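PDB 1SH8: DUF4442 domain-containing protein from Pseudomonas aeruginosa, which is of unknown function but probably acts as a thioesterase of the hotdog-fold superfamily. Local coordinates for residues Ile18-Arg23 with Leu57-Glu62; Glu29-Gly34 with Gly65-Leu70; Val36-Pro41 with Ala61-Gly66; Thr71-Ala76 with Arg109-Glu114. All coordinates share one frame; numbering follows the deposited sequence.

Contact 1 of 4, residues Ile18-Arg23 with Leu57-Glu62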
loop_
_atom_site.group_PDB
_atom_site.type_symbol
_atom_site.label_atom_id
_atom_site.label_comp_id
_atom_site.label_asym_id
_atom_site.label_seq_id
_atom_site.Cartn_x
_atom_site.Cartn_y
_atom_site.Cartn_z
ATOM N N ILE A 18 -7.331 3.788 12.612
ATOM C CA ILE A 18 -6.716 4.518 11.502
ATOM C C ILE A 18 -7.816 4.925 10.521
ATOM O O ILE A 18 -8.451 4.072 9.892
ATOM C CB ILE A 18 -5.653 3.638 10.794
ATOM C CG1 ILE A 18 -4.549 3.271 11.791
ATOM C CG2 ILE A 18 -5.059 4.380 9.592
ATOM C CD1 ILE A 18 -3.476 2.371 11.216
ATOM N N ALA A 19 -8.042 6.234 10.403
ATOM C CA ALA A 19 -9.089 6.778 9.536
ATOM C C ALA A 19 -9.016 6.305 8.085
ATOM O O ALA A 19 -10.044 6.028 7.465
ATOM C CB ALA A 19 -9.066 8.303 9.587
ATOM N N PHE A 20 -7.801 6.230 7.547
ATOM C CA PHE A 20 -7.582 5.780 6.177
ATOM C C PHE A 20 -8.210 4.396 6.015
ATOM O O PHE A 20 -8.857 4.105 5.005
ATOM C CB PHE A 20 -6.075 5.715 5.910
ATOM C CG PHE A 20 -5.706 5.296 4.507
ATOM C CD1 PHE A 20 -5.405 6.252 3.537
ATOM C CD2 PHE A 20 -5.619 3.947 4.169
ATOM C CE1 PHE A 20 -5.014 5.868 2.246
ATOM C CE2 PHE A 20 -5.232 3.554 2.888
ATOM C CZ PHE A 20 -4.928 4.516 1.925
ATOM N N VAL A 21 -8.022 3.549 7.025
ATOM C CA VAL A 21 -8.564 2.192 7.019
ATOM C C VAL A 21 -10.077 2.219 7.210
ATOM O O VAL A 21 -10.819 1.529 6.512
ATOM C CB VAL A 21 -7.925 1.337 8.138
ATOM C CG1 VAL A 21 -8.631 -0.020 8.242
ATOM C CG2 VAL A 21 -6.443 1.137 7.844
ATOM N N GLN A 22 -10.535 3.030 8.152
ATOM C CA GLN A 22 -11.958 3.138 8.417
ATOM C C GLN A 22 -12.725 3.524 7.143
ATOM O O GLN A 22 -13.771 2.941 6.839
ATOM C CB GLN A 22 -12.194 4.173 9.524
ATOM C CG GLN A 22 -13.577 4.101 10.144
ATOM C CD GLN A 22 -14.656 4.634 9.228
ATOM O OE1 GLN A 22 -15.777 4.117 9.205
ATOM N NE2 GLN A 22 -14.331 5.682 8.474
ATOM N N ARG A 23 -12.193 4.493 6.395
ATOM C CA ARG A 23 -12.834 4.961 5.163
ATOM C C ARG A 23 -12.963 3.881 4.089
ATOM O O ARG A 23 -13.834 3.973 3.225
ATOM C CB ARG A 23 -12.069 6.152 4.572
ATOM C CG ARG A 23 -12.035 7.399 5.444
ATOM C CD ARG A 23 -11.566 8.623 4.643
ATOM N NE ARG A 23 -10.213 8.494 4.096
ATOM C CZ ARG A 23 -9.102 8.888 4.718
ATOM N NH1 ARG A 23 -9.169 9.441 5.927
ATOM N NH2 ARG A 23 -7.922 8.748 4.122
ATOM N N LEU A 57 -6.005 -3.334 -1.881
ATOM C CA LEU A 57 -5.396 -4.654 -1.719
ATOM C C LEU A 57 -4.225 -4.542 -0.747
ATOM O O LEU A 57 -4.058 -5.384 0.138
ATOM C CB LEU A 57 -4.918 -5.192 -3.073
ATOM C CG LEU A 57 -6.032 -5.685 -4.007
ATOM C CD1 LEU A 57 -5.498 -5.881 -5.422
ATOM C CD2 LEU A 57 -6.604 -6.993 -3.454
ATOM N N PHE A 58 -3.425 -3.492 -0.897
ATOM C CA PHE A 58 -2.281 -3.300 -0.006
ATOM C C PHE A 58 -2.734 -3.150 1.442
ATOM O O PHE A 58 -2.166 -3.753 2.350
ATOM C CB PHE A 58 -1.483 -2.053 -0.390
ATOM C CG PHE A 58 -0.312 -1.790 0.521
ATOM C CD1 PHE A 58 0.942 -2.336 0.250
ATOM C CD2 PHE A 58 -0.474 -1.027 1.675
ATOM C CE1 PHE A 58 2.022 -2.121 1.125
ATOM C CE2 PHE A 58 0.593 -0.810 2.554
ATOM C CZ PHE A 58 1.841 -1.358 2.277
ATOM N N THR A 59 -3.756 -2.327 1.655
ATOM C CA THR A 59 -4.258 -2.094 2.999
ATOM C C THR A 59 -4.738 -3.398 3.636
ATOM O O THR A 59 -4.442 -3.675 4.800
ATOM C CB THR A 59 -5.386 -1.044 2.977
ATOM O OG1 THR A 59 -4.855 0.196 2.495
ATOM C CG2 THR A 59 -5.949 -0.820 4.371
ATOM N N LEU A 60 -5.460 -4.208 2.867
ATOM C CA LEU A 60 -5.953 -5.484 3.377
ATOM C C LEU A 60 -4.800 -6.414 3.749
ATOM O O LEU A 60 -4.835 -7.074 4.784
ATOM C CB LEU A 60 -6.830 -6.173 2.328
ATOM C CG LEU A 60 -7.335 -7.565 2.731
ATOM C CD1 LEU A 60 -8.217 -7.446 3.971
ATOM C CD2 LEU A 60 -8.108 -8.187 1.580
ATOM N N ALA A 61 -3.780 -6.460 2.892
ATOM C CA ALA A 61 -2.623 -7.326 3.115
ATOM C C ALA A 61 -1.700 -6.847 4.232
ATOM O O ALA A 61 -1.063 -7.653 4.906
ATOM C CB ALA A 61 -1.828 -7.463 1.820
ATOM N N GLU A 62 -1.640 -5.533 4.431
ATOM C CA GLU A 62 -0.764 -4.932 5.435
ATOM C C GLU A 62 -1.311 -4.921 6.870
ATOM O O GLU A 62 -0.564 -5.143 7.832
ATOM C CB GLU A 62 -0.437 -3.491 5.002
ATOM C CG GLU A 62 0.661 -2.768 5.788
ATOM C CD GLU A 62 0.243 -2.296 7.181
ATOM O OE1 GLU A 62 -0.937 -1.934 7.388
ATOM O OE2 GLU A 62 1.123 -2.266 8.073
#
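Phe20 and Val21, consecutive residues of helix 19-24, meet the side chain of Thr59 on helix 54-62, and the two branches of the threonine divide the work. Its hydroxyl oxygen OG1 lies in the plane of the Phe20 ring, at the ring edge, 3.4 Å from CE2. Its methyl CG2 packs on the methyl CG2 of Val21, 4.0 Å away. With OG1 beside its own backbone N (chi1 -62°) and CG2 anti to that nitrogen, Thr59 turns oxygen and methyl to different neighbours. The hydrogen bond of this hydroxyl is made elsewhere, with the carbonyl O of Gly55, one turn earlier, so it has a partner in a largely apolar setting. On the other helix, CG of Phe20 stands anti to the backbone N (chi1 -178°), which brings the CE2 edge of the ring up to Thr59. In the hotdog fold a long central helix is wrapped by antiparallel sheet; here helix 54-62 belongs to that core, and the short helix 19-24 packs against one flank of it through this buried contact. Met40 of strand 35-40 also touches Thr59, while Val21 leans further on Leu26 and Leu63. At the nearby dimer interface the Phe20 ring meets both Phe20 of the second subunit, with planes almost perpendicular, and Tyr53 of the second subunit, more obliquely. One residue before Thr59, Phe58 stacks on Phe58 of the second subunit, and Glu62 OE1, one turn further along, is hydrogen-bonded to Tyr53 OH of that same subunit.

Contact 2 of 4, residues Glu29-Gly34 with Gly65-Leu70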
loop_
_atom_site.group_PDB
_atom_site.type_symbol
_atom_site.label_atom_id
_atom_site.label_comp_id
_atom_site.label_asym_id
_atom_site.label_seq_id
_atom_site.Cartn_x
_atom_site.Cartn_y
_atom_site.Cartn_z
ATOM N N GLU A 29 -13.308 -10.189 10.564
ATOM C CA GLU A 29 -14.221 -11.316 10.720
ATOM C C GLU A 29 -13.867 -12.087 11.985
ATOM O O GLU A 29 -14.751 -12.499 12.738
ATOM C CB GLU A 29 -14.166 -12.231 9.494
ATOM C CG GLU A 29 -14.633 -11.546 8.219
ATOM C CD GLU A 29 -14.906 -12.511 7.078
ATOM O OE1 GLU A 29 -14.365 -13.641 7.092
ATOM O OE2 GLU A 29 -15.653 -12.127 6.156
ATOM N N VAL A 30 -12.572 -12.279 12.219
ATOM C CA VAL A 30 -12.092 -12.969 13.413
ATOM C C VAL A 30 -10.852 -12.259 13.955
ATOM O O VAL A 30 -9.953 -11.895 13.196
ATOM C CB VAL A 30 -11.717 -14.446 13.128
ATOM C CG1 VAL A 30 -11.081 -15.071 14.366
ATOM C CG2 VAL A 30 -12.960 -15.234 12.730
ATOM N N LEU A 31 -10.826 -12.051 15.268
ATOM C CA LEU A 31 -9.699 -11.409 15.943
ATOM C C LEU A 31 -9.453 -12.140 17.257
ATOM O O LEU A 31 -10.217 -11.993 18.210
ATOM C CB LEU A 31 -9.999 -9.933 16.226
ATOM C CG LEU A 31 -10.107 -9.015 15.010
ATOM C CD1 LEU A 31 -10.566 -7.638 15.456
ATOM C CD2 LEU A 31 -8.755 -8.930 14.305
ATOM N N GLU A 32 -8.391 -12.934 17.301
ATOM C CA GLU A 32 -8.057 -13.688 18.502
ATOM C C GLU A 32 -6.541 -13.720 18.640
ATOM O O GLU A 32 -5.812 -13.448 17.677
ATOM C CB GLU A 32 -8.586 -15.123 18.386
ATOM C CG GLU A 32 -10.028 -15.210 17.906
ATOM C CD GLU A 32 -10.529 -16.639 17.763
ATOM O OE1 GLU A 32 -9.774 -17.499 17.262
ATOM O OE2 GLU A 32 -11.690 -16.890 18.140
ATOM N N PRO A 33 -6.038 -14.036 19.843
ATOM C CA PRO A 33 -4.584 -14.083 20.002
ATOM C C PRO A 33 -4.010 -15.049 18.967
ATOM O O PRO A 33 -4.476 -16.182 18.854
ATOM C CB PRO A 33 -4.415 -14.603 21.426
ATOM C CG PRO A 33 -5.612 -14.025 22.132
ATOM C CD PRO A 33 -6.724 -14.261 21.129
ATOM N N GLY A 34 -3.027 -14.593 18.196
ATOM C CA GLY A 34 -2.407 -15.448 17.199
ATOM C C GLY A 34 -3.160 -15.723 15.903
ATOM O O GLY A 34 -2.647 -16.439 15.051
ATOM N N GLY A 65 -0.682 -7.238 10.257
ATOM C CA GLY A 65 0.446 -7.031 11.153
ATOM C C GLY A 65 -0.001 -6.279 12.394
ATOM O O GLY A 65 0.383 -6.614 13.512
ATOM N N GLY A 66 -0.820 -5.252 12.188
ATOM C CA GLY A 66 -1.329 -4.482 13.305
ATOM C C GLY A 66 -2.449 -5.208 14.039
ATOM O O GLY A 66 -2.554 -5.113 15.263
ATOM N N ALA A 67 -3.294 -5.929 13.307
ATOM C CA ALA A 67 -4.397 -6.657 13.936
ATOM C C ALA A 67 -3.864 -7.751 14.866
ATOM O O ALA A 67 -4.358 -7.909 15.981
ATOM C CB ALA A 67 -5.321 -7.261 12.872
ATOM N N LEU A 68 -2.865 -8.507 14.410
ATOM C CA LEU A 68 -2.267 -9.559 15.242
ATOM C C LEU A 68 -1.629 -8.928 16.486
ATOM O O LEU A 68 -1.660 -9.499 17.573
ATOM C CB LEU A 68 -1.212 -10.342 14.453
ATOM C CG LEU A 68 -1.758 -11.452 13.551
ATOM C CD1 LEU A 68 -0.675 -11.918 12.580
ATOM C CD2 LEU A 68 -2.249 -12.610 14.416
ATOM N N PHE A 69 -1.049 -7.744 16.317
ATOM C CA PHE A 69 -0.444 -7.020 17.434
ATOM C C PHE A 69 -1.529 -6.710 18.478
ATOM O O PHE A 69 -1.333 -6.912 19.677
ATOM C CB PHE A 69 0.184 -5.713 16.925
ATOM C CG PHE A 69 0.256 -4.620 17.963
ATOM C CD1 PHE A 69 1.248 -4.625 18.940
ATOM C CD2 PHE A 69 -0.684 -3.596 17.969
ATOM C CE1 PHE A 69 1.301 -3.622 19.908
ATOM C CE2 PHE A 69 -0.639 -2.589 18.934
ATOM C CZ PHE A 69 0.356 -2.603 19.905
ATOM N N LEU A 70 -2.672 -6.216 18.011
ATOM C CA LEU A 70 -3.783 -5.883 18.901
ATOM C C LEU A 70 -4.355 -7.097 19.633
ATOM O O LEU A 70 -4.794 -6.986 20.780
ATOM C CB LEU A 70 -4.910 -5.202 18.119
ATOM C CG LEU A 70 -4.678 -3.754 17.683
ATOM C CD1 LEU A 70 -5.801 -3.314 16.761
ATOM C CD2 LEU A 70 -4.606 -2.848 18.912
#
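Leu31, on edge strand 27-32, and Gly34, in the turn that leads to strand 35-40, pack against Ala67 and Leu68 of helix 64-72, joining the first strand hairpin of the hotdog fold to the helix it curls around. A classic beta bulge interrupts the strand, with Glu29 and Val30 both facing Arg37.

The side-chain packing is apolar. Leu31 holds CG beside its backbone N (chi1 -68°), and its CD2 methyl comes within 4.1 Å of CB of Ala67. Val36 touches both of these residues and Thr14 of helix 7-16 touches Leu31, so the leucine is enclosed between the hairpin and two helices.

Polar links accompany this packing just beyond the helical segment: Glu32 O is hydrogen-bonded to Thr71 OG1 and Gly34 N to Ser72 OG, fastening the turn to the last residues of the same helix. The positive phi of Gly34 (76°) is one that glycine adopts easily.

The remaining contact sets a side chain against main chain. Leu68 reaches the turn with one methyl, CD2, which lies 3.6 Å from the carbonyl carbon of Gly34 and 3.9 Å from its O.

Contact 3 of 4, residues Val36-Pro41 with Ala61-Gly66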
loop_
_atom_site.group_PDB
_atom_site.type_symbol
_atom_site.label_atom_id
_atom_site.label_comp_id
_atom_site.label_asym_id
_atom_site.label_seq_id
_atom_site.Cartn_x
_atom_site.Cartn_y
_atom_site.Cartn_z
ATOM N N VAL A 36 -6.055 -13.814 12.946
ATOM C CA VAL A 36 -6.967 -12.771 12.497
ATOM C C VAL A 36 -7.419 -13.059 11.070
ATOM O O VAL A 36 -6.699 -13.699 10.295
ATOM C CB VAL A 36 -6.305 -11.353 12.517
ATOM C CG1 VAL A 36 -5.768 -11.042 13.910
ATOM C CG2 VAL A 36 -5.189 -11.265 11.474
ATOM N N ARG A 37 -8.622 -12.604 10.744
ATOM C CA ARG A 37 -9.171 -12.746 9.399
ATOM C C ARG A 37 -9.907 -11.449 9.098
ATOM O O ARG A 37 -10.816 -11.060 9.834
ATOM C CB ARG A 37 -10.138 -13.934 9.290
ATOM C CG ARG A 37 -10.668 -14.116 7.869
ATOM C CD ARG A 37 -11.371 -15.451 7.670
ATOM N NE ARG A 37 -12.679 -15.532 8.317
ATOM C CZ ARG A 37 -12.951 -16.264 9.394
ATOM N NH1 ARG A 37 -12.003 -16.985 9.979
ATOM N NH2 ARG A 37 -14.191 -16.305 9.864
ATOM N N LEU A 38 -9.500 -10.782 8.023
ATOM C CA LEU A 38 -10.096 -9.509 7.632
ATOM C C LEU A 38 -10.732 -9.594 6.251
ATOM O O LEU A 38 -10.381 -10.462 5.446
ATOM C CB LEU A 38 -9.022 -8.414 7.616
ATOM C CG LEU A 38 -8.037 -8.354 8.792
ATOM C CD1 LEU A 38 -7.001 -7.270 8.505
ATOM C CD2 LEU A 38 -8.772 -8.071 10.098
ATOM N N ARG A 39 -11.657 -8.679 5.984
ATOM C CA ARG A 39 -12.352 -8.625 4.702
ATOM C C ARG A 39 -12.418 -7.191 4.177
ATOM O O ARG A 39 -12.775 -6.271 4.910
ATOM C CB ARG A 39 -13.781 -9.165 4.846
ATOM C CG ARG A 39 -14.572 -9.174 3.531
ATOM C CD ARG A 39 -16.018 -9.644 3.716
ATOM N NE ARG A 39 -16.837 -8.646 4.400
ATOM C CZ ARG A 39 -17.304 -8.767 5.638
ATOM N NH1 ARG A 39 -17.043 -9.854 6.355
ATOM N NH2 ARG A 39 -18.039 -7.797 6.162
ATOM N N MET A 40 -12.061 -6.995 2.914
ATOM C CA MET A 40 -12.144 -5.664 2.322
ATOM C C MET A 40 -13.291 -5.714 1.316
ATOM O O MET A 40 -13.265 -6.502 0.371
ATOM C CB MET A 40 -10.845 -5.281 1.607
ATOM C CG MET A 40 -10.854 -3.859 1.018
ATOM S SD MET A 40 -10.859 -2.519 2.248
ATOM C CE MET A 40 -9.125 -2.502 2.676
ATOM N N PRO A 41 -14.328 -4.886 1.521
ATOM C CA PRO A 41 -15.452 -4.900 0.580
ATOM C C PRO A 41 -15.046 -4.404 -0.806
ATOM O O PRO A 41 -14.219 -3.497 -0.935
ATOM C CB PRO A 41 -16.479 -3.988 1.255
ATOM C CG PRO A 41 -15.620 -3.008 2.009
ATOM C CD PRO A 41 -14.546 -3.903 2.600
ATOM N N ALA A 61 -3.780 -6.460 2.892
ATOM C CA ALA A 61 -2.623 -7.326 3.115
ATOM C C ALA A 61 -1.700 -6.847 4.232
ATOM O O ALA A 61 -1.063 -7.653 4.906
ATOM C CB ALA A 61 -1.828 -7.463 1.820
ATOM N N GLU A 62 -1.640 -5.533 4.431
ATOM C CA GLU A 62 -0.764 -4.932 5.435
ATOM C C GLU A 62 -1.311 -4.921 6.870
ATOM O O GLU A 62 -0.564 -5.143 7.832
ATOM C CB GLU A 62 -0.437 -3.491 5.002
ATOM C CG GLU A 62 0.661 -2.768 5.788
ATOM C CD GLU A 62 0.243 -2.296 7.181
ATOM O OE1 GLU A 62 -0.937 -1.934 7.388
ATOM O OE2 GLU A 62 1.123 -2.266 8.073
ATOM N N LEU A 63 -2.611 -4.667 7.006
ATOM C CA LEU A 63 -3.233 -4.554 8.322
ATOM C C LEU A 63 -3.104 -5.751 9.269
ATOM O O LEU A 63 -3.101 -5.569 10.487
ATOM C CB LEU A 63 -4.708 -4.161 8.173
ATOM C CG LEU A 63 -5.252 -3.393 9.379
ATOM C CD1 LEU A 63 -4.544 -2.052 9.483
ATOM C CD2 LEU A 63 -6.750 -3.184 9.224
ATOM N N PRO A 64 -3.009 -6.987 8.736
ATOM C CA PRO A 64 -2.879 -8.122 9.659
ATOM C C PRO A 64 -1.722 -7.972 10.649
ATOM O O PRO A 64 -1.769 -8.516 11.749
ATOM C CB PRO A 64 -2.697 -9.307 8.717
ATOM C CG PRO A 64 -3.599 -8.935 7.576
ATOM C CD PRO A 64 -3.257 -7.460 7.361
ATOM N N GLY A 65 -0.682 -7.238 10.257
ATOM C CA GLY A 65 0.446 -7.031 11.153
ATOM C C GLY A 65 -0.001 -6.279 12.394
ATOM O O GLY A 65 0.383 -6.614 13.512
ATOM N N GLY A 66 -0.820 -5.252 12.188
ATOM C CA GLY A 66 -1.329 -4.482 13.305
ATOM C C GLY A 66 -2.449 -5.208 14.039
ATOM O O GLY A 66 -2.554 -5.113 15.263
#
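Leu38 points its CB from strand 35-40 toward the junction of helices 54-62 and 64-72, where Leu63 and Pro64 meet it. CB is met by CD1 of Leu60, on helix 54-62. From there the chain goes on to CG, held beside the backbone N (chi1 -44°), and the branch that makes the contact is CD1. This methyl is 3.9 Å from both CB of Leu63 and CG of Pro64. The ring carbon CD of Pro64 lies equally near CD1, so the methyl rests against the CG-CD side of the ring, and CD2 of Leu63 approaches it at 4.2 Å. The side chains of Leu38 and Leu63 run at about a right angle, and Leu63 also packs on Tyr53 of the second subunit. Val36 turns its CB the same way as Leu38, two residues apart on one face of the strand, and its CG2 packs on CB of Pro64 at 4.2 Å. Arg37 between them points away, its NE in a salt bridge with Glu29 OE1. The contact lies deep in the hotdog core: Val99 and Ala101 of strand 97-102 touch Pro64, Ala28 of strand 27-32 touches Leu38, and Thr71 of helix 64-72 touches Val36.

Contact 4 of 4, residues Thr71-Ala76 with Arg109-Glu114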
loop_
_atom_site.group_PDB
_atom_site.type_symbol
_atom_site.label_atom_id
_atom_site.label_comp_id
_atom_site.label_asym_id
_atom_site.label_seq_id
_atom_site.Cartn_x
_atom_site.Cartn_y
_atom_site.Cartn_z
ATOM N N THR A 71 -4.361 -8.256 18.983
ATOM C CA THR A 71 -4.914 -9.442 19.628
ATOM C C THR A 71 -3.896 -10.288 20.380
ATOM O O THR A 71 -4.275 -11.124 21.205
ATOM C CB THR A 71 -5.594 -10.385 18.611
ATOM O OG1 THR A 71 -4.598 -10.975 17.761
ATOM C CG2 THR A 71 -6.613 -9.632 17.774
ATOM N N SER A 72 -2.611 -10.062 20.124
ATOM C CA SER A 72 -1.587 -10.904 20.728
ATOM C C SER A 72 -0.605 -10.290 21.717
ATOM O O SER A 72 0.000 -11.015 22.510
ATOM C CB SER A 72 -0.795 -11.585 19.610
ATOM O OG SER A 72 -1.669 -12.084 18.614
ATOM N N PHE A 73 -0.437 -8.974 21.673
ATOM C CA PHE A 73 0.516 -8.323 22.563
ATOM C C PHE A 73 -0.100 -7.230 23.424
ATOM O O PHE A 73 -1.235 -6.814 23.198
ATOM C CB PHE A 73 1.656 -7.719 21.739
ATOM C CG PHE A 73 2.389 -8.720 20.896
ATOM C CD1 PHE A 73 3.198 -9.689 21.487
ATOM C CD2 PHE A 73 2.255 -8.711 19.510
ATOM C CE1 PHE A 73 3.867 -10.638 20.708
ATOM C CE2 PHE A 73 2.917 -9.652 18.725
ATOM C CZ PHE A 73 3.726 -10.619 19.330
ATOM N N ASP A 74 0.664 -6.796 24.428
ATOM C CA ASP A 74 0.259 -5.707 25.316
ATOM C C ASP A 74 0.341 -4.509 24.379
ATOM O O ASP A 74 1.436 -4.031 24.078
ATOM C CB ASP A 74 1.279 -5.556 26.445
ATOM C CG ASP A 74 0.928 -4.437 27.407
ATOM O OD1 ASP A 74 0.455 -3.378 26.941
ATOM O OD2 ASP A 74 1.144 -4.620 28.627
ATOM N N SER A 75 -0.813 -4.029 23.920
ATOM C CA SER A 75 -0.861 -2.934 22.957
ATOM C C SER A 75 -0.648 -1.520 23.479
ATOM O O SER A 75 -0.827 -0.552 22.745
ATOM C CB SER A 75 -2.163 -3.013 22.153
ATOM O OG SER A 75 -3.276 -3.191 23.004
ATOM N N ALA A 76 -0.267 -1.400 24.745
ATOM C CA ALA A 76 0.020 -0.097 25.324
ATOM C C ALA A 76 1.528 -0.073 25.568
ATOM O O ALA A 76 2.185 0.950 25.379
ATOM C CB ALA A 76 -0.736 0.083 26.634
ATOM N N ARG A 109 5.402 -15.549 22.426
ATOM C CA ARG A 109 6.237 -15.479 23.623
ATOM C C ARG A 109 7.646 -14.990 23.291
ATOM O O ARG A 109 8.192 -14.137 23.990
ATOM C CB ARG A 109 6.317 -16.844 24.312
ATOM C CG ARG A 109 5.097 -17.176 25.150
ATOM C CD ARG A 109 5.367 -18.369 26.058
ATOM N NE ARG A 109 5.449 -19.625 25.317
ATOM C CZ ARG A 109 4.395 -20.288 24.846
ATOM N NH1 ARG A 109 3.167 -19.817 25.041
ATOM N NH2 ARG A 109 4.570 -21.417 24.176
ATOM N N GLN A 110 8.231 -15.524 22.222
ATOM C CA GLN A 110 9.573 -15.115 21.818
ATOM C C GLN A 110 9.619 -13.624 21.505
ATOM O O GLN A 110 10.521 -12.913 21.950
ATOM C CB GLN A 110 10.020 -15.896 20.582
ATOM C CG GLN A 110 9.917 -17.405 20.721
ATOM C CD GLN A 110 10.446 -18.136 19.498
ATOM O OE1 GLN A 110 10.158 -17.755 18.359
ATOM N NE2 GLN A 110 11.215 -19.195 19.725
ATOM N N LEU A 111 8.636 -13.156 20.740
ATOM C CA LEU A 111 8.567 -11.754 20.352
ATOM C C LEU A 111 8.433 -10.790 21.529
ATOM O O LEU A 111 9.155 -9.794 21.598
ATOM C CB LEU A 111 7.410 -11.542 19.370
ATOM C CG LEU A 111 7.637 -12.143 17.976
ATOM C CD1 LEU A 111 6.325 -12.224 17.217
ATOM C CD2 LEU A 111 8.658 -11.299 17.223
ATOM N N GLU A 112 7.519 -11.072 22.454
ATOM C CA GLU A 112 7.337 -10.179 23.598
ATOM C C GLU A 112 8.564 -10.173 24.499
ATOM O O GLU A 112 8.930 -9.137 25.056
ATOM C CB GLU A 112 6.094 -10.566 24.400
ATOM C CG GLU A 112 6.009 -12.025 24.760
ATOM C CD GLU A 112 4.708 -12.365 25.465
ATOM O OE1 GLU A 112 3.640 -11.947 24.966
ATOM O OE2 GLU A 112 4.754 -13.052 26.510
ATOM N N THR A 113 9.204 -11.328 24.628
ATOM C CA THR A 113 10.401 -11.435 25.448
ATOM C C THR A 113 11.514 -10.583 24.847
ATOM O O THR A 113 12.106 -9.745 25.533
ATOM C CB THR A 113 10.876 -12.893 25.539
ATOM O OG1 THR A 113 9.941 -13.643 26.325
ATOM C CG2 THR A 113 12.259 -12.972 26.172
ATOM N N GLU A 114 11.787 -10.794 23.561
ATOM C CA GLU A 114 12.829 -10.046 22.868
ATOM C C GLU A 114 12.531 -8.543 22.789
ATOM O O GLU A 114 13.433 -7.722 22.955
ATOM C CB GLU A 114 13.028 -10.622 21.468
ATOM C CG GLU A 114 13.934 -9.805 20.576
ATOM C CD GLU A 114 14.180 -10.488 19.248
ATOM O OE1 GLU A 114 13.247 -11.147 18.734
ATOM O OE2 GLU A 114 15.300 -10.363 18.711
HETATM O O HOH W 1 1.332 -11.069 24.807
#
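The carbonyl O of Ser72 and the carboxylate oxygen OE1 of Glu112 are linked by one water, which donates a hydrogen bond to each. It lies 2.7 Å from Ser72 O and 2.5 Å from Glu112 OE1. The carboxylate gets there because CG of Glu112 lies between the backbone N and the carbonyl carbon (chi1 50°), with the chain extended beyond it. Next to this bridge the Phe73 ring packs against helix 105-118. Its CZ is 3.7 Å from CD1 of Leu111, a methyl that comes in at the ring edge, near its plane. CE1 lies 3.9 Å from Leu111 CB and 4.1 Å from the backbone N of Glu112. Phe73 CD1 is 4.2 Å from Glu112 OE1, with ring and carboxylate planes 58° apart. Phe73 is the first residue to leave helical geometry after helix 64-72, and its ring joins that end of the hotdog-fold helix to helix 105-118, which precedes strand 120-130. Leu111 also touches Ala121 and Tyr123 of that strand. Past Phe73 the chain forms an Asx turn: Asp74 OD1 accepts a fairly straight hydrogen bond (157° at the hydrogen) from Ala76 N at 3.0 Å, and another from Arg77 N.

From the N terminus, helix 19-24 is followed by the hairpin of strands 27-32 and 35-40, and the chain then returns through helices 54-62 and 64-72. Contact 1 closes the loop from residue 18 to 62. Contact 2 opens within that span and closes beyond it, so the two cross. Contact 3 opens and closes inside the span of contact 2, ending on chain shared with both: Ala61 and Glu62 with contact 1, Gly65 and Gly66 with contact 2. The second strand thus meets the junction between the helical parts used by the short helix and the first strand. Contact 4 follows in series, closing a loop through strands 78-89 and 97-102.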